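Local coordinates for monomethylamine corrinoid protein 1 (Methanosarcina barkeri, PDB 3EZX) that carries methyl groups on a corrinoid cofactor between MtmB and MtbA in methanogenesis from methylamine, at residues F6-R10 with D37-L43; M115-F121 with A208-L212; M159-K163 with P186-W191. All coordinates share one frame. Numbering follows the deposited sequence.

Interaction 1. Residues F6-R10 with D37-L43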
loop_
_atom_site.group_PDB
_atom_site.type_symbol
_atom_site.label_atom_id
_atom_site.label_comp_id
_atom_site.label_asym_id
_atom_site.label_seq_id
_atom_site.Cartn_x
_atom_site.Cartn_y
_atom_site.Cartn_z
ATOM N N PHE A 6 16.461 9.386 11.239
ATOM C CA PHE A 6 16.055 8.807 9.966
ATOM C C PHE A 6 16.999 7.635 9.644
ATOM O O PHE A 6 16.561 6.533 9.295
ATOM C CB PHE A 6 16.127 9.841 8.841
ATOM C CG PHE A 6 14.990 10.821 8.845
ATOM C CD1 PHE A 6 13.693 10.391 9.091
ATOM C CD2 PHE A 6 15.207 12.162 8.562
ATOM C CE1 PHE A 6 12.626 11.277 9.057
ATOM C CE2 PHE A 6 14.149 13.060 8.523
ATOM C CZ PHE A 6 12.849 12.614 8.771
ATOM N N ASP A 7 18.300 7.881 9.768
ATOM C CA ASP A 7 19.306 6.865 9.509
ATOM C C ASP A 7 19.100 5.662 10.440
ATOM O O ASP A 7 19.230 4.511 10.016
ATOM C CB ASP A 7 20.718 7.443 9.709
ATOM C CG ASP A 7 21.001 8.660 8.824
ATOM O OD1 ASP A 7 20.699 8.623 7.614
ATOM O OD2 ASP A 7 21.547 9.656 9.345
ATOM N N LYS A 8 18.775 5.928 11.704
ATOM C CA LYS A 8 18.543 4.860 12.670
ATOM C C LYS A 8 17.346 4.002 12.258
ATOM O O LYS A 8 17.356 2.774 12.402
ATOM C CB LYS A 8 18.301 5.443 14.064
ATOM C CG LYS A 8 19.531 6.023 14.734
ATOM C CD LYS A 8 19.247 6.369 16.186
ATOM C CE LYS A 8 20.515 6.827 16.895
ATOM N NZ LYS A 8 20.293 7.065 18.354
ATOM N N LEU A 9 16.310 4.665 11.758
ATOM C CA LEU A 9 15.113 3.980 11.297
ATOM C C LEU A 9 15.485 3.188 10.048
ATOM O O LEU A 9 15.137 2.017 9.908
ATOM C CB LEU A 9 14.017 5.000 10.977
ATOM C CG LEU A 9 13.452 5.728 12.201
ATOM C CD1 LEU A 9 12.642 6.941 11.777
ATOM C CD2 LEU A 9 12.608 4.756 13.014
ATOM N N ARG A 10 16.203 3.840 9.143
ATOM C CA ARG A 10 16.645 3.198 7.914
ATOM C C ARG A 10 17.465 1.948 8.234
ATOM O O ARG A 10 17.224 0.877 7.671
ATOM C CB ARG A 10 17.500 4.173 7.099
ATOM C CG ARG A 10 18.271 3.539 5.953
ATOM C CD ARG A 10 19.421 4.433 5.528
ATOM N NE ARG A 10 20.457 4.522 6.556
ATOM C CZ ARG A 10 21.500 5.347 6.500
ATOM N NH1 ARG A 10 21.651 6.163 5.465
ATOM N NH2 ARG A 10 22.395 5.360 7.477
ATOM N N ASP A 37 6.851 11.024 7.599
ATOM C CA ASP A 37 8.253 11.319 7.309
ATOM C C ASP A 37 9.116 10.184 7.835
ATOM O O ASP A 37 10.146 9.852 7.256
ATOM C CB ASP A 37 8.669 12.643 7.950
ATOM C CG ASP A 37 8.139 13.841 7.192
ATOM O OD1 ASP A 37 6.908 13.912 6.991
ATOM O OD2 ASP A 37 8.951 14.706 6.801
ATOM N N ILE A 38 8.678 9.591 8.941
ATOM C CA ILE A 38 9.371 8.461 9.546
ATOM C C ILE A 38 9.387 7.323 8.527
ATOM O O ILE A 38 10.373 6.599 8.400
ATOM C CB ILE A 38 8.640 7.979 10.818
ATOM C CG1 ILE A 38 8.716 9.065 11.901
ATOM C CG2 ILE A 38 9.245 6.679 11.307
ATOM C CD1 ILE A 38 7.966 8.706 13.172
ATOM N N ILE A 39 8.278 7.173 7.806
ATOM C CA ILE A 39 8.157 6.134 6.794
ATOM C C ILE A 39 8.962 6.449 5.533
ATOM O O ILE A 39 9.904 5.734 5.189
ATOM C CB ILE A 39 6.683 5.919 6.380
ATOM C CG1 ILE A 39 5.879 5.398 7.563
ATOM C CG2 ILE A 39 6.594 4.942 5.208
ATOM C CD1 ILE A 39 4.411 5.225 7.259
ATOM N N THR A 40 8.604 7.535 4.858
ATOM C CA THR A 40 9.269 7.911 3.615
ATOM C C THR A 40 10.739 8.308 3.723
ATOM O O THR A 40 11.505 8.069 2.794
ATOM C CB THR A 40 8.504 9.048 2.900
ATOM O OG1 THR A 40 8.687 10.278 3.612
ATOM C CG2 THR A 40 7.016 8.721 2.840
ATOM N N LYS A 41 11.145 8.908 4.836
ATOM C CA LYS A 41 12.546 9.306 4.977
ATOM C C LYS A 41 13.394 8.346 5.809
ATOM O O LYS A 41 14.616 8.505 5.894
ATOM C CB LYS A 41 12.644 10.720 5.555
ATOM C CG LYS A 41 12.257 11.804 4.559
ATOM C CD LYS A 41 12.286 13.186 5.185
ATOM C CE LYS A 41 11.831 14.243 4.186
ATOM N NZ LYS A 41 11.721 15.594 4.809
ATOM N N GLY A 42 12.749 7.342 6.402
ATOM C CA GLY A 42 13.463 6.379 7.223
ATOM C C GLY A 42 13.228 4.907 6.914
ATOM O O GLY A 42 14.115 4.227 6.395
ATOM N N LEU A 43 12.041 4.410 7.251
ATOM C CA LEU A 43 11.693 3.013 7.021
ATOM C C LEU A 43 11.740 2.662 5.540
ATOM O O LEU A 43 12.395 1.696 5.152
ATOM C CB LEU A 43 10.297 2.715 7.581
ATOM C CG LEU A 43 10.069 3.066 9.059
ATOM C CD1 LEU A 43 8.608 2.850 9.404
ATOM C CD2 LEU A 43 10.967 2.222 9.958
HETATM O O HOH W 1 17.996 7.606 5.886
#
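Phe6 lays one face of its ring on the CB of Lys41. This CB lies 3.6 Å from the ring centroid and 15° off the ring normal, a CH-pi contact. The ring fills a hole formed by Asp37, Ile38, Lys41 and Gly42, as a knob into a hole. Its CE1 also comes within 3.4 Å of Asp37 O. Lys41 CB points toward the Phe6 helix; the end of its chain leads away, and Lys41 NZ forms a salt bridge to Asp37 OD2 at 3.5 Å. The two helical segments cross at -73°, with axes 7.5 Å apart. They belong to helices 3-14 and 35-55 of the N-terminal helical bundle, the B12-binding N-terminal region of corrinoid proteins. Helices 20-30 and 61-82 complete the packing around Leu9, Ile38 and Leu43. The backbones come closest at Gly42, whose CA is 4.5 Å from Phe6 CA. A CB on Gly42 would clash with Leu9 CB and with Ile38 O. The second helix has a wider, pi-type turn at 39-43. Gly42 O lies 3.1 Å from Arg10 CA, a CA-H...O contact. Leu9 points toward the other helix. Its CD1 packs 3.4 Å from Ile38 CG2, and its CB lies 4.2 Å from Leu43 CD2. Beside the contact, a water weakly bridges Asp7 OD1 and Lys41 O, 3.4 Å and 3.5 Å from its oxygen.

Interaction 2. Residues M115-F121 with A208-L212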
loop_
_atom_site.group_PDB
_atom_site.type_symbol
_atom_site.label_atom_id
_atom_site.label_comp_id
_atom_site.label_asym_id
_atom_site.label_seq_id
_atom_site.Cartn_x
_atom_site.Cartn_y
_atom_site.Cartn_z
ATOM N N MET A 115 -4.106 5.619 4.584
ATOM C CA MET A 115 -4.186 6.984 4.096
ATOM C C MET A 115 -5.585 7.239 3.571
ATOM O O MET A 115 -6.243 8.199 3.985
ATOM C CB MET A 115 -3.127 7.227 3.038
ATOM C CG MET A 115 -1.736 7.125 3.624
ATOM S SD MET A 115 -1.266 8.495 4.735
ATOM C CE MET A 115 -2.395 8.336 6.173
ATOM N N LEU A 116 -6.042 6.393 2.654
ATOM C CA LEU A 116 -7.401 6.527 2.171
ATOM C C LEU A 116 -8.176 6.327 3.458
ATOM O O LEU A 116 -7.791 5.507 4.286
ATOM C CB LEU A 116 -7.735 5.412 1.188
ATOM C CG LEU A 116 -7.107 5.569 -0.188
ATOM C CD1 LEU A 116 -7.525 4.408 -1.061
ATOM C CD2 LEU A 116 -7.549 6.888 -0.788
ATOM N N GLY A 117 -9.253 7.070 3.645
ATOM C CA GLY A 117 -9.999 6.920 4.877
ATOM C C GLY A 117 -9.557 8.033 5.794
ATOM O O GLY A 117 -10.384 8.731 6.381
ATOM N N ALA A 118 -8.244 8.200 5.923
ATOM C CA ALA A 118 -7.701 9.271 6.743
ATOM C C ALA A 118 -7.913 10.534 5.919
ATOM O O ALA A 118 -7.841 11.650 6.430
ATOM C CB ALA A 118 -6.222 9.049 6.996
ATOM N N ASN A 119 -8.173 10.332 4.630
ATOM C CA ASN A 119 -8.423 11.425 3.706
ATOM C C ASN A 119 -9.864 11.419 3.206
ATOM O O ASN A 119 -10.128 11.619 2.016
ATOM C CB ASN A 119 -7.457 11.360 2.527
ATOM C CG ASN A 119 -6.098 11.915 2.873
ATOM O OD1 ASN A 119 -5.975 13.066 3.288
ATOM N ND2 ASN A 119 -5.067 11.102 2.706
ATOM N N GLY A 120 -10.788 11.174 4.130
ATOM C CA GLY A 120 -12.202 11.173 3.809
ATOM C C GLY A 120 -12.756 10.016 3.004
ATOM O O GLY A 120 -13.572 10.222 2.109
ATOM N N PHE A 121 -12.326 8.799 3.310
ATOM C CA PHE A 121 -12.829 7.630 2.597
ATOM C C PHE A 121 -13.321 6.569 3.560
ATOM O O PHE A 121 -12.771 6.403 4.648
ATOM C CB PHE A 121 -11.745 7.001 1.722
ATOM C CG PHE A 121 -11.687 7.545 0.330
ATOM C CD1 PHE A 121 -10.891 8.643 0.030
ATOM C CD2 PHE A 121 -12.415 6.944 -0.693
ATOM C CE1 PHE A 121 -10.813 9.131 -1.274
ATOM C CE2 PHE A 121 -12.345 7.427 -1.999
ATOM C CZ PHE A 121 -11.542 8.522 -2.289
ATOM N N ALA A 208 -3.349 8.913 -1.986
ATOM C CA ALA A 208 -4.460 9.664 -1.417
ATOM C C ALA A 208 -4.879 10.799 -2.348
ATOM O O ALA A 208 -6.064 10.964 -2.636
ATOM C CB ALA A 208 -4.072 10.216 -0.053
ATOM N N LYS A 209 -3.911 11.584 -2.813
ATOM C CA LYS A 209 -4.212 12.684 -3.717
ATOM C C LYS A 209 -4.916 12.170 -4.966
ATOM O O LYS A 209 -6.009 12.625 -5.297
ATOM C CB LYS A 209 -2.937 13.424 -4.132
ATOM C CG LYS A 209 -2.398 14.389 -3.093
ATOM C CD LYS A 209 -1.249 15.209 -3.664
ATOM C CE LYS A 209 -0.741 16.238 -2.665
ATOM N NZ LYS A 209 0.378 17.046 -3.233
ATOM N N VAL A 210 -4.290 11.222 -5.658
ATOM C CA VAL A 210 -4.878 10.666 -6.868
ATOM C C VAL A 210 -6.280 10.140 -6.605
ATOM O O VAL A 210 -7.187 10.344 -7.410
ATOM C CB VAL A 210 -4.018 9.526 -7.443
ATOM C CG1 VAL A 210 -4.762 8.841 -8.587
ATOM C CG2 VAL A 210 -2.679 10.083 -7.931
ATOM N N ALA A 211 -6.460 9.466 -5.477
ATOM C CA ALA A 211 -7.772 8.932 -5.128
ATOM C C ALA A 211 -8.818 10.042 -5.149
ATOM O O ALA A 211 -9.903 9.867 -5.703
ATOM C CB ALA A 211 -7.731 8.282 -3.748
ATOM N N LEU A 212 -8.484 11.181 -4.548
ATOM C CA LEU A 212 -9.392 12.320 -4.492
ATOM C C LEU A 212 -9.646 12.910 -5.877
ATOM O O LEU A 212 -10.796 13.051 -6.290
ATOM C CB LEU A 212 -8.832 13.397 -3.553
ATOM C CG LEU A 212 -9.025 13.204 -2.043
ATOM C CD1 LEU A 212 -8.808 11.759 -1.643
ATOM C CD2 LEU A 212 -8.055 14.109 -1.308
#
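Two alanines of helix 204-213, Ala208 and Ala211, give the end of helix 107-118 a shallow surface to pack on. Leu116 has an m,t rotamer. Its CB points sideways, but CD2 reaches across to Ala211 CB at 3.3 Å and lies 4.2 Å from Ala208 CA. Met115 behaves in the reverse way. Its CB faces Ala208 CB at 4.4 Å, while its m,m,p chain carries the end away. Asn119 follows the end of helix 107-118. Its chi1 of -80° brings ND2 to 3.1 Å from Ala208 CB, a close polar-to-apolar contact without hydrogen bonding. Phe121 has chi1 at -90° and chi2 at 90°. The ring edge meets Leu212, with CE1 3.3 Å from Leu212 CD1, and CE1 is also 4.0 Å from Ala211 CB. Leu212 takes chi1 -80° and chi2 41°, which swings CD1 in toward this ring. Gly117 and Gly120 both have positive phi, so the chain turns between Leu116 and Phe121. The contact is mainly apolar, with the Asn119 amide set against Ala208; 264 Å² is buried. Leu116 and Phe121 also touch Ala95 of strand 94-99, and Phe121 and Ala211 touch Leu148 of strand 147-152. Two helices, 107-118 and 204-213, packed side by side against a parallel sheet are typical of the Rossmann-like B12-binding domain.

Interaction 3. Residues M159-K163 with P186-W191; sequences MLGQK and PVSDKW
A methionine sulfur lies over the face of a tryptophan. Met159 SD is 4.3 Å from the centroid of the Trp191 five-membered ring and 10° off its normal, a Met-aromatic contact. Met159 CE lies over the same ring, 4.2 Å from the centroid and 15° off the normal, as a CH-pi contact. Met159 has chi1 175°, chi2 -160° and chi3 83°. The indole has chi1 167° and chi2 -101°. Its edge is fixed by the one hydrogen bond between the segments, Trp191 NE1 to Gln162 OE1, 3.0 Å with an angle of 145° at the hydrogen. Gln162 takes chi1 -56°, chi2 -179° and chi3 -47°. Farther along the indole, Trp191 CZ2 is 3.2 Å from Met159 O, and CH2 is 3.7 Å from Lys163 CB. Residues 159-163 have helix-like phi/psi throughout. Pro186 (-69/-9), Val187 (-84/121) and Ser188 (-111/161) are loop, and helix 189-195 follows. Ser188 is its N-cap: with chi1 60°, its OG accepts from Trp191 N at 3.2 Å. CA distances are 7.0 Å for Met159 to Pro186 and 8.9 Å for Lys163 to Trp191. Mainly side chains fill the gap; the segments together bury 337 Å². Met159 SD packs 3.7 Å from Pro186 CB, and Met159 CG 3.9 Å from Val187 CG2. The side chain of Pro186 is about 5 Å from the bound cobamide. The arrangement joins the junction of helices 156-159 and 161-171, after strand 147-152, to the loop and helix start after strand 179-183, beside the corrinoid site of a Rossmann-like B12-binding domain.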
loop_
_atom_site.group_PDB
_atom_site.type_symbol
_atom_site.label_atom_id
_atom_site.label_comp_id
_atom_site.label_asym_id
_atom_site.label_seq_id
_atom_site.Cartn_x
_atom_site.Cartn_y
_atom_site.Cartn_z
ATOM N N MET A 159 0.375 -9.505 -10.527
ATOM C CA MET A 159 -0.034 -8.260 -11.168
ATOM C C MET A 159 -0.766 -8.507 -12.483
ATOM O O MET A 159 -1.628 -7.723 -12.879
ATOM C CB MET A 159 1.191 -7.390 -11.435
ATOM C CG MET A 159 0.892 -6.125 -12.215
ATOM S SD MET A 159 2.382 -5.465 -12.985
ATOM C CE MET A 159 2.451 -6.488 -14.483
ATOM N N LEU A 160 -0.413 -9.595 -13.160
ATOM C CA LEU A 160 -1.035 -9.942 -14.433
ATOM C C LEU A 160 -2.525 -10.204 -14.260
ATOM O O LEU A 160 -3.327 -9.909 -15.154
ATOM C CB LEU A 160 -0.352 -11.173 -15.030
ATOM C CG LEU A 160 1.155 -10.994 -15.251
ATOM C CD1 LEU A 160 1.756 -12.264 -15.832
ATOM C CD2 LEU A 160 1.395 -9.809 -16.172
ATOM N N GLY A 161 -2.889 -10.752 -13.105
ATOM C CA GLY A 161 -4.284 -11.038 -12.828
ATOM C C GLY A 161 -5.165 -9.802 -12.733
ATOM O O GLY A 161 -6.389 -9.910 -12.677
ATOM N N GLN A 162 -4.553 -8.625 -12.709
ATOM C CA GLN A 162 -5.319 -7.390 -12.619
ATOM C C GLN A 162 -6.025 -7.175 -13.943
ATOM O O GLN A 162 -7.079 -6.546 -14.002
ATOM C CB GLN A 162 -4.400 -6.207 -12.318
ATOM C CG GLN A 162 -3.575 -6.393 -11.059
ATOM C CD GLN A 162 -2.693 -5.201 -10.751
ATOM O OE1 GLN A 162 -2.011 -4.675 -11.628
ATOM N NE2 GLN A 162 -2.694 -4.777 -9.493
ATOM N N LYS A 163 -5.436 -7.702 -15.010
ATOM C CA LYS A 163 -6.032 -7.574 -16.329
ATOM C C LYS A 163 -7.367 -8.296 -16.269
ATOM O O LYS A 163 -8.415 -7.719 -16.562
ATOM C CB LYS A 163 -5.135 -8.215 -17.393
ATOM C CG LYS A 163 -5.636 -8.010 -18.816
ATOM C CD LYS A 163 -4.665 -8.553 -19.851
ATOM C CE LYS A 163 -5.180 -8.311 -21.265
ATOM N NZ LYS A 163 -4.225 -8.784 -22.309
ATOM N N PRO A 186 5.464 -3.380 -9.542
ATOM C CA PRO A 186 5.558 -3.991 -10.868
ATOM C C PRO A 186 4.546 -3.320 -11.795
ATOM O O PRO A 186 4.541 -3.552 -13.005
ATOM C CB PRO A 186 5.216 -5.452 -10.598
ATOM C CG PRO A 186 5.724 -5.658 -9.212
ATOM C CD PRO A 186 5.236 -4.411 -8.515
ATOM N N VAL A 187 3.688 -2.489 -11.207
ATOM C CA VAL A 187 2.666 -1.764 -11.954
ATOM C C VAL A 187 3.258 -0.493 -12.550
ATOM O O VAL A 187 3.756 0.376 -11.826
ATOM C CB VAL A 187 1.478 -1.374 -11.047
ATOM C CG1 VAL A 187 0.465 -0.554 -11.830
ATOM C CG2 VAL A 187 0.824 -2.619 -10.489
ATOM N N SER A 188 3.195 -0.394 -13.875
ATOM C CA SER A 188 3.725 0.757 -14.596
ATOM C C SER A 188 2.596 1.587 -15.197
ATOM O O SER A 188 1.473 1.102 -15.347
ATOM C CB SER A 188 4.654 0.282 -15.714
ATOM O OG SER A 188 3.958 -0.553 -16.627
ATOM N N ASP A 189 2.897 2.838 -15.538
ATOM C CA ASP A 189 1.906 3.720 -16.138
ATOM C C ASP A 189 1.480 3.160 -17.488
ATOM O O ASP A 189 0.458 3.554 -18.047
ATOM C CB ASP A 189 2.476 5.131 -16.287
ATOM C CG ASP A 189 2.200 5.993 -15.070
ATOM O OD1 ASP A 189 1.788 5.430 -14.035
ATOM O OD2 ASP A 189 2.391 7.226 -15.139
ATOM N N LYS A 190 2.277 2.222 -17.993
ATOM C CA LYS A 190 2.004 1.565 -19.264
ATOM C C LYS A 190 0.908 0.523 -19.053
ATOM O O LYS A 190 -0.142 0.553 -19.700
ATOM C CB LYS A 190 3.262 0.856 -19.777
ATOM C CG LYS A 190 4.515 1.718 -19.827
ATOM C CD LYS A 190 5.645 0.975 -20.531
ATOM C CE LYS A 190 6.955 1.749 -20.485
ATOM N NZ LYS A 190 7.540 1.774 -19.117
ATOM N N TRP A 191 1.175 -0.398 -18.133
ATOM C CA TRP A 191 0.253 -1.477 -17.811
ATOM C C TRP A 191 -1.144 -0.995 -17.425
ATOM O O TRP A 191 -2.132 -1.684 -17.683
ATOM C CB TRP A 191 0.859 -2.336 -16.695
ATOM C CG TRP A 191 -0.085 -3.299 -16.052
ATOM C CD1 TRP A 191 -0.717 -3.144 -14.854
ATOM C CD2 TRP A 191 -0.484 -4.579 -16.555
ATOM N NE1 TRP A 191 -1.485 -4.247 -14.577
ATOM C CE2 TRP A 191 -1.364 -5.143 -15.607
ATOM C CE3 TRP A 191 -0.191 -5.301 -17.720
ATOM C CZ2 TRP A 191 -1.946 -6.402 -15.777
ATOM C CZ3 TRP A 191 -0.773 -6.555 -17.891
ATOM C CH2 TRP A 191 -1.643 -7.089 -16.924
#

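How the interactions relate
From the N terminus, interaction 1 comes first. It closes a loop of 26 residues, mostly helical, within the N-terminal bundle. Interaction 2 opens later, at the end of helix 107-118, and closes near the C terminus at helix 204-213. Its 86-residue loop holds three strands of the sheet and the whole of interaction 3, so 3 is nested in 2. Interaction 3 ties the starts of helices 161-171 and 189-195. Interaction 1 is in series with both. Interactions 1 and 3 lie on opposite sides of the chain's centre, with centres 28 Å apart. Interactions 2 and 3 belong to the B12-binding domain, their centres 22 Å apart. No two of the three touch.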